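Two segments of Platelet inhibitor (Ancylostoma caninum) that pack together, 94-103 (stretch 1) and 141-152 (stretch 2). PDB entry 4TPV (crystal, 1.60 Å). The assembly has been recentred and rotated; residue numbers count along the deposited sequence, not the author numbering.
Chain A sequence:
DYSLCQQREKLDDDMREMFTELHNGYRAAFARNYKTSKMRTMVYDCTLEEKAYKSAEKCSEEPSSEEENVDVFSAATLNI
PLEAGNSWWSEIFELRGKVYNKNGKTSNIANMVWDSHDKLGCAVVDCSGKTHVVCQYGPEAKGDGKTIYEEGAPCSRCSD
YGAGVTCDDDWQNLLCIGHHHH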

ATOM      1  N   GLU A  94      -8.681  14.545   0.455  1.00 12.74           N
ATOM      2  CA  GLU A  94      -7.749  15.670   0.481  1.00 11.14           C
ATOM      3  C   GLU A  94      -6.833  15.698  -0.742  1.00 10.31           C
ATOM      4  O   GLU A  94      -6.063  16.646  -0.924  1.00 13.57           O
ATOM      5  CB  GLU A  94      -6.914  15.638   1.777  1.00 11.86           C
ATOM      6  CG  GLU A  94      -7.760  15.788   3.042  1.00 16.24           C
ATOM      7  CD  GLU A  94      -8.422  17.155   3.162  1.00 21.33           C
ATOM      8  OE1 GLU A  94      -7.864  18.158   2.662  1.00 20.94           O
ATOM      9  OE2 GLU A  94      -9.518  17.229   3.768  1.00 28.85           O
ATOM     10  N   LEU A  95      -6.908  14.671  -1.586  1.00 10.18           N
ATOM     11  CA  LEU A  95      -6.171  14.681  -2.840  1.00 10.59           C
ATOM     12  C   LEU A  95      -6.670  15.810  -3.728  1.00 13.81           C
ATOM     13  O   LEU A  95      -7.851  16.173  -3.676  1.00 13.29           O
ATOM     14  CB  LEU A  95      -6.306  13.348  -3.574  1.00  8.42           C
ATOM     15  CG  LEU A  95      -5.469  12.196  -3.017  1.00 10.77           C
ATOM     16  CD1 LEU A  95      -5.845  10.917  -3.696  1.00  7.83           C
ATOM     17  CD2 LEU A  95      -4.002  12.488  -3.190  1.00 10.82           C
ATOM     18  N   ARG A  96      -5.757  16.361  -4.526  1.00 10.93           N
ATOM     19  CA  ARG A  96      -6.078  17.393  -5.507  1.00 14.32           C
ATOM     20  C   ARG A  96      -5.392  17.112  -6.844  1.00 11.64           C
ATOM     21  O   ARG A  96      -4.492  17.850  -7.286  1.00 14.44           O
ATOM     22  CB  ARG A  96      -5.670  18.772  -4.982  1.00 18.40           C
ATOM     23  CG  ARG A  96      -6.335  19.155  -3.674  1.00 17.06           C
ATOM     24  CD  ARG A  96      -7.818  19.471  -3.848  1.00 14.04           C
ATOM     25  NE  ARG A  96      -8.422  19.965  -2.608  1.00 23.23           N
ATOM     26  CZ  ARG A  96      -9.085  19.206  -1.738  1.00 23.88           C
ATOM     27  NH1 ARG A  96      -9.247  17.902  -1.959  1.00 18.56           N
ATOM     28  NH2 ARG A  96      -9.605  19.751  -0.645  1.00 26.58           N
ATOM     29  N   GLY A  97      -5.768  15.997  -7.455  1.00 10.31           N
ATOM     30  CA  GLY A  97      -5.241  15.628  -8.744  1.00 12.64           C
ATOM     31  C   GLY A  97      -4.068  14.675  -8.622  1.00  9.89           C
ATOM     32  O   GLY A  97      -3.813  14.102  -7.562  1.00 13.03           O
ATOM     33  N   LYS A  98      -3.344  14.523  -9.718  1.00 11.63           N
ATOM     34  CA  LYS A  98      -2.357  13.451  -9.820  1.00 11.19           C
ATOM     35  C   LYS A  98      -1.028  13.772  -9.153  1.00 15.80           C
ATOM     36  O   LYS A  98      -0.197  12.871  -8.968  1.00 14.71           O
ATOM     37  CB  LYS A  98      -2.114  13.097 -11.289  1.00 13.54           C
ATOM     38  CG  LYS A  98      -1.348  14.154 -12.044  1.00 13.43           C
ATOM     39  CD  LYS A  98      -1.080  13.744 -13.500  1.00 24.87           C
ATOM     40  CE  LYS A  98      -2.298  13.935 -14.382  1.00 36.61           C
ATOM     41  NZ  LYS A  98      -1.966  13.722 -15.831  1.00 38.88           N
ATOM     42  N   VAL A  99      -0.829  15.031  -8.774  1.00 11.67           N
ATOM     43  CA  VAL A  99       0.469  15.437  -8.223  1.00 14.47           C
ATOM     44  C   VAL A  99       0.449  15.391  -6.710  1.00 10.27           C
ATOM     45  O   VAL A  99      -0.424  15.968  -6.073  1.00 13.23           O
ATOM     46  CB  VAL A  99       0.881  16.859  -8.674  1.00 19.31           C
ATOM     47  CG1 VAL A  99       2.229  17.245  -8.058  1.00 18.53           C
ATOM     48  CG2 VAL A  99       0.941  16.957 -10.199  1.00 22.17           C
ATOM     49  N   TYR A 100       1.404  14.667  -6.127  1.00  9.15           N
ATOM     50  CA  TYR A 100       1.492  14.592  -4.686  1.00 10.35           C
ATOM     51  C   TYR A 100       1.971  15.919  -4.095  1.00 10.85           C
ATOM     52  O   TYR A 100       2.990  16.480  -4.508  1.00  9.57           O
ATOM     53  CB  TYR A 100       2.436  13.454  -4.263  1.00 10.14           C
ATOM     54  CG  TYR A 100       2.564  13.342  -2.755  1.00 10.22           C
ATOM     55  CD1 TYR A 100       1.451  13.059  -1.964  1.00  8.26           C
ATOM     56  CD2 TYR A 100       3.785  13.512  -2.120  1.00  8.82           C
ATOM     57  CE1 TYR A 100       1.540  12.974  -0.589  1.00 10.90           C
ATOM     58  CE2 TYR A 100       3.888  13.397  -0.710  1.00  8.40           C
ATOM     59  CZ  TYR A 100       2.754  13.134   0.041  1.00  9.74           C
ATOM     60  OH  TYR A 100       2.806  13.032   1.415  1.00 10.63           O
ATOM     61  N   ASN A 101       1.209  16.432  -3.139  1.00 12.90           N
ATOM     62  CA  ASN A 101       1.610  17.629  -2.420  1.00 13.70           C
ATOM     63  C   ASN A 101       1.854  17.232  -0.975  1.00 14.85           C
ATOM     64  O   ASN A 101       0.940  16.804  -0.266  1.00 14.27           O
ATOM     65  CB  ASN A 101       0.552  18.727  -2.538  1.00 12.60           C
ATOM     66  CG  ASN A 101       0.303  19.155  -3.975  1.00 22.63           C
ATOM     67  OD1 ASN A 101       1.224  19.228  -4.797  1.00 27.05           O
ATOM     68  ND2 ASN A 101      -0.954  19.446  -4.286  1.00 22.07           N
ATOM     69  N   LYS A 102       3.109  17.308  -0.548  1.00 13.29           N
ATOM     70  CA  LYS A 102       3.454  16.847   0.791  1.00 10.78           C
ATOM     71  C   LYS A 102       2.922  17.848   1.814  1.00 14.42           C
ATOM     72  O   LYS A 102       3.534  18.879   2.074  1.00 17.69           O
ATOM     73  CB  LYS A 102       4.971  16.665   0.915  1.00 11.21           C
ATOM     74  CG  LYS A 102       5.480  16.213   2.293  1.00 11.92           C
ATOM     75  CD  LYS A 102       6.976  15.928   2.238  1.00 13.22           C
ATOM     76  CE  LYS A 102       7.553  15.587   3.593  1.00 20.96           C
ATOM     77  NZ  LYS A 102       7.021  14.322   4.142  1.00 25.35           N
ATOM     78  N   ASN A 103       1.752  17.552   2.374  1.00 13.51           N
ATOM     79  CA  ASN A 103       1.065  18.521   3.232  1.00 13.84           C
ATOM     80  C   ASN A 103       0.510  17.854   4.484  1.00 15.73           C
ATOM     81  O   ASN A 103      -0.292  18.445   5.213  1.00 17.40           O
ATOM     82  CB  ASN A 103      -0.060  19.224   2.457  1.00 14.32           C
ATOM     83  CG  ASN A 103      -1.092  18.248   1.890  1.00 14.90           C
ATOM     84  OD1 ASN A 103      -1.286  17.155   2.408  1.00 15.20           O
ATOM     85  ND2 ASN A 103      -1.746  18.648   0.802  1.00 22.67           N
ATOM     86  N   ALA A 141       9.639   5.588  -4.635  1.00 10.37           N
ATOM     87  CA  ALA A 141       9.220   6.466  -5.716  1.00 11.99           C
ATOM     88  C   ALA A 141       8.518   7.730  -5.215  1.00 13.10           C
ATOM     89  O   ALA A 141       8.583   8.764  -5.867  1.00 13.97           O
ATOM     90  CB  ALA A 141       8.294   5.710  -6.664  1.00 13.06           C
ATOM     91  N   LYS A 142       7.830   7.647  -4.079  1.00  9.41           N
ATOM     92  CA  LYS A 142       6.994   8.748  -3.596  1.00 11.34           C
ATOM     93  C   LYS A 142       7.831   9.959  -3.151  1.00 11.06           C
ATOM     94  O   LYS A 142       8.898   9.814  -2.564  1.00 12.21           O
ATOM     95  CB  LYS A 142       6.105   8.265  -2.449  1.00  7.71           C
ATOM     96  CG  LYS A 142       5.275   9.342  -1.717  1.00  7.75           C
ATOM     97  CD  LYS A 142       4.220   8.626  -0.852  1.00  8.40           C
ATOM     98  CE  LYS A 142       3.643   9.494   0.283  1.00 10.68           C
ATOM     99  NZ  LYS A 142       4.631   9.739   1.389  1.00 10.26           N
ATOM    100  N   GLY A 143       7.341  11.158  -3.438  1.00  9.92           N
ATOM    101  CA  GLY A 143       8.045  12.371  -3.068  1.00 11.46           C
ATOM    102  C   GLY A 143       7.207  13.592  -3.390  1.00 10.12           C
ATOM    103  O   GLY A 143       6.380  13.555  -4.309  1.00 11.17           O
ATOM    104  N   ASP A 144       7.433  14.666  -2.637  1.00  9.04           N
ATOM    105  CA  ASP A 144       6.741  15.939  -2.853  1.00  9.35           C
ATOM    106  C   ASP A 144       6.895  16.376  -4.301  1.00  9.61           C
ATOM    107  O   ASP A 144       8.006  16.406  -4.840  1.00 10.98           O
ATOM    108  CB  ASP A 144       7.295  17.005  -1.908  1.00 11.18           C
ATOM    109  CG  ASP A 144       6.477  18.277  -1.899  1.00 15.51           C
ATOM    110  OD1 ASP A 144       5.272  18.250  -2.233  1.00 13.30           O
ATOM    111  OD2 ASP A 144       7.054  19.322  -1.521  1.00 23.33           O
ATOM    112  N   GLY A 145       5.762  16.724  -4.919  1.00 10.07           N
ATOM    113  CA  GLY A 145       5.760  17.267  -6.264  1.00 11.26           C
ATOM    114  C   GLY A 145       5.801  16.234  -7.373  1.00 11.76           C
ATOM    115  O   GLY A 145       5.739  16.587  -8.560  1.00 13.31           O
ATOM    116  N   LYS A 146       5.921  14.968  -6.996  1.00  9.49           N
ATOM    117  CA  LYS A 146       5.998  13.902  -7.991  1.00 12.26           C
ATOM    118  C   LYS A 146       4.604  13.411  -8.363  1.00 11.22           C
ATOM    119  O   LYS A 146       3.644  13.550  -7.597  1.00  9.63           O
ATOM    120  CB  LYS A 146       6.871  12.746  -7.481  1.00 12.22           C
ATOM    121  CG  LYS A 146       8.304  13.192  -7.171  1.00 14.85           C
ATOM    122  CD  LYS A 146       9.191  12.046  -6.689  1.00 15.12           C
ATOM    123  CE  LYS A 146       9.476  11.071  -7.803  1.00 23.90           C
ATOM    124  NZ  LYS A 146      10.458  10.029  -7.372  1.00 27.46           N
ATOM    125  N   THR A 147       4.503  12.815  -9.545  1.00 12.82           N
ATOM    126  CA  THR A 147       3.222  12.321 -10.032  1.00  9.91           C
ATOM    127  C   THR A 147       2.878  10.982  -9.379  1.00 10.61           C
ATOM    128  O   THR A 147       3.648  10.015  -9.494  1.00 11.83           O
ATOM    129  CB  THR A 147       3.260  12.184 -11.566  1.00 14.70           C
ATOM    130  OG1 THR A 147       3.500  13.476 -12.143  1.00 15.75           O
ATOM    131  CG2 THR A 147       1.930  11.634 -12.098  1.00 17.37           C
ATOM    132  N   ILE A 148       1.743  10.950  -8.677  1.00  8.66           N
ATOM    133  CA  ILE A 148       1.259   9.741  -8.002  1.00  8.29           C
ATOM    134  C   ILE A 148       0.894   8.657  -9.009  1.00  9.84           C
ATOM    135  O   ILE A 148       1.213   7.468  -8.811  1.00  9.18           O
ATOM    136  CB  ILE A 148       0.023  10.035  -7.115  1.00  9.88           C
ATOM    137  CG1 ILE A 148       0.285  11.190  -6.155  1.00 10.51           C
ATOM    138  CG2 ILE A 148      -0.395   8.764  -6.341  1.00 11.59           C
ATOM    139  CD1 ILE A 148      -1.023  11.782  -5.567  1.00  9.67           C
ATOM    140  N   TYR A 149       0.205   9.060 -10.076  1.00 10.69           N
ATOM    141  CA  TYR A 149      -0.234   8.126 -11.111  1.00 12.57           C
ATOM    142  C   TYR A 149      -0.310   8.811 -12.453  1.00 12.69           C
ATOM    143  O   TYR A 149      -0.707   9.986 -12.532  1.00 13.13           O
ATOM    144  CB  TYR A 149      -1.610   7.548 -10.768  1.00 12.33           C
ATOM    145  CG  TYR A 149      -2.653   8.622 -10.523  1.00  9.29           C
ATOM    146  CD1 TYR A 149      -3.420   9.152 -11.572  1.00 12.11           C
ATOM    147  CD2 TYR A 149      -2.873   9.105  -9.246  1.00 10.05           C
ATOM    148  CE1 TYR A 149      -4.357  10.143 -11.328  1.00 12.86           C
ATOM    149  CE2 TYR A 149      -3.813  10.071  -8.990  1.00 10.41           C
ATOM    150  CZ  TYR A 149      -4.561  10.588 -10.030  1.00 10.52           C
ATOM    151  OH  TYR A 149      -5.510  11.575  -9.781  1.00 15.66           O
ATOM    152  N   GLU A 150       0.061   8.091 -13.511  1.00 11.97           N
ATOM    153  CA  GLU A 150      -0.195   8.584 -14.861  1.00 13.33           C
ATOM    154  C   GLU A 150      -1.642   8.297 -15.245  1.00 13.08           C
ATOM    155  O   GLU A 150      -2.206   7.298 -14.817  1.00 13.11           O
ATOM    156  CB  GLU A 150       0.762   7.951 -15.875  1.00 17.06           C
ATOM    157  CG  GLU A 150       2.230   8.272 -15.629  1.00 19.77           C
ATOM    158  CD  GLU A 150       2.542   9.752 -15.787  1.00 22.85           C
ATOM    159  OE1 GLU A 150       1.820  10.451 -16.535  1.00 25.16           O
ATOM    160  OE2 GLU A 150       3.509  10.216 -15.158  1.00 25.37           O
ATOM    161  N   GLU A 151      -2.231   9.172 -16.055  1.00 13.34           N
ATOM    162  CA  GLU A 151      -3.636   9.023 -16.425  1.00 15.05           C
ATOM    163  C   GLU A 151      -3.797   8.455 -17.819  1.00 13.65           C
ATOM    164  O   GLU A 151      -3.092   8.860 -18.742  1.00 17.38           O
ATOM    165  CB  GLU A 151      -4.360  10.364 -16.336  1.00 20.51           C
ATOM    166  CG  GLU A 151      -4.558  10.860 -14.909  1.00 23.42           C
ATOM    167  CD  GLU A 151      -4.972  12.318 -14.865  1.00 36.48           C
ATOM    168  OE1 GLU A 151      -4.974  12.956 -15.936  1.00 33.64           O
ATOM    169  OE2 GLU A 151      -5.284  12.826 -13.766  1.00 42.45           O
ATOM    170  N   GLY A 152      -4.747   7.533 -17.965  1.00 13.47           N
ATOM    171  CA  GLY A 152      -5.121   6.989 -19.259  1.00 15.57           C
ATOM    172  C   GLY A 152      -5.859   5.677 -19.075  1.00 15.31           C
ATOM    173  O   GLY A 152      -6.106   5.279 -17.942  1.00 16.37           O
TER
HETATM  174  O   HOH W   1      -5.843  12.168  -7.200  1.00 16.53           O
HETATM  175  O   HOH W   2      -0.492  11.001 -17.197  1.00 24.80           O
HETATM  176  O   HOH W   3       5.253  12.724   2.482  1.00 12.19           O
HETATM  177  O   HOH W   4       4.869  20.521  -0.108  1.00 26.25           O

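How does stretch 1 first meet its partner? Leu95 points its CA-to-CB bond toward stretch 2, and its CD2 lies 3.9 Å from Ile148 CD1, an apolar contact with the tip of a buried side chain. Arg96 turns away and takes no part. At Gly97 the backbone itself makes the approach, with the carbonyl carbon C 3.6 Å from Tyr149 OH. A water bridges the same pair: water 1 donates to Gly97 O at 2.8 Å and lies 2.7 Å from Tyr149 OH. The backbone angles of Gly97 suit glycine, since a CB there would be jammed against the carbonyl oxygen of Arg96.

Why is so much of Lys98 covered? Its backbone and side chain are both engaged. Lys98 O accepts a short hydrogen bond from Ile148 N, 2.7 Å, while Lys98 CB sits over one face of the Tyr149 ring, 3.9 Å from the ring centroid, in a CH-pi contact. Farther out, Lys98 CD passes Thr147 CG2 at 3.9 Å, and Lys98 NZ reaches Glu151 OE1 at 3.1 Å. That pair is a salt bridge, though its hydrogen bond is weak. The lysine thus meets the ring with its CB and the Glu151 carboxylate with its ammonium group.

What holds the two backbones in register? Val99 and Thr147 form a single beta bridge, their CA atoms 4.5 Å apart. The hydrogen bonds come from the residues around them: Ile148 N to Lys98 O, already described, and Tyr100 N to Lys146 O at 2.9 Å. Val99 itself points away, yet its CG1 still comes within 3.6 Å of Gly145 O.

How does Tyr100 fit against the turn from Gly143 to Lys146? This type II turn, closed by Lys146 N to Gly143 O at 3.1 Å, presents Gly145 N to Tyr100 O, a 2.8 Å hydrogen bond. The positive phi of Gly145 is one that favours glycine. Tyr100 points toward stretch 2, its CB 3.7 Å from Ile148 CG1. Lys142 CE covers one face of its ring in a CH-pi contact, 4.2 Å from the centroid, whereas Gly143 O lies at the ring edge, 3.4 Å from Tyr100 CD2.

Where does the contact end? Asn101 points away, and Lys102 N then gives Asp144 OD1 a nearly linear hydrogen bond of 2.9 Å. Water 4 adds a second link, donating to Lys102 O at 3.0 Å and to Asp144 OD2 at 2.9 Å. Asn103 makes no contact.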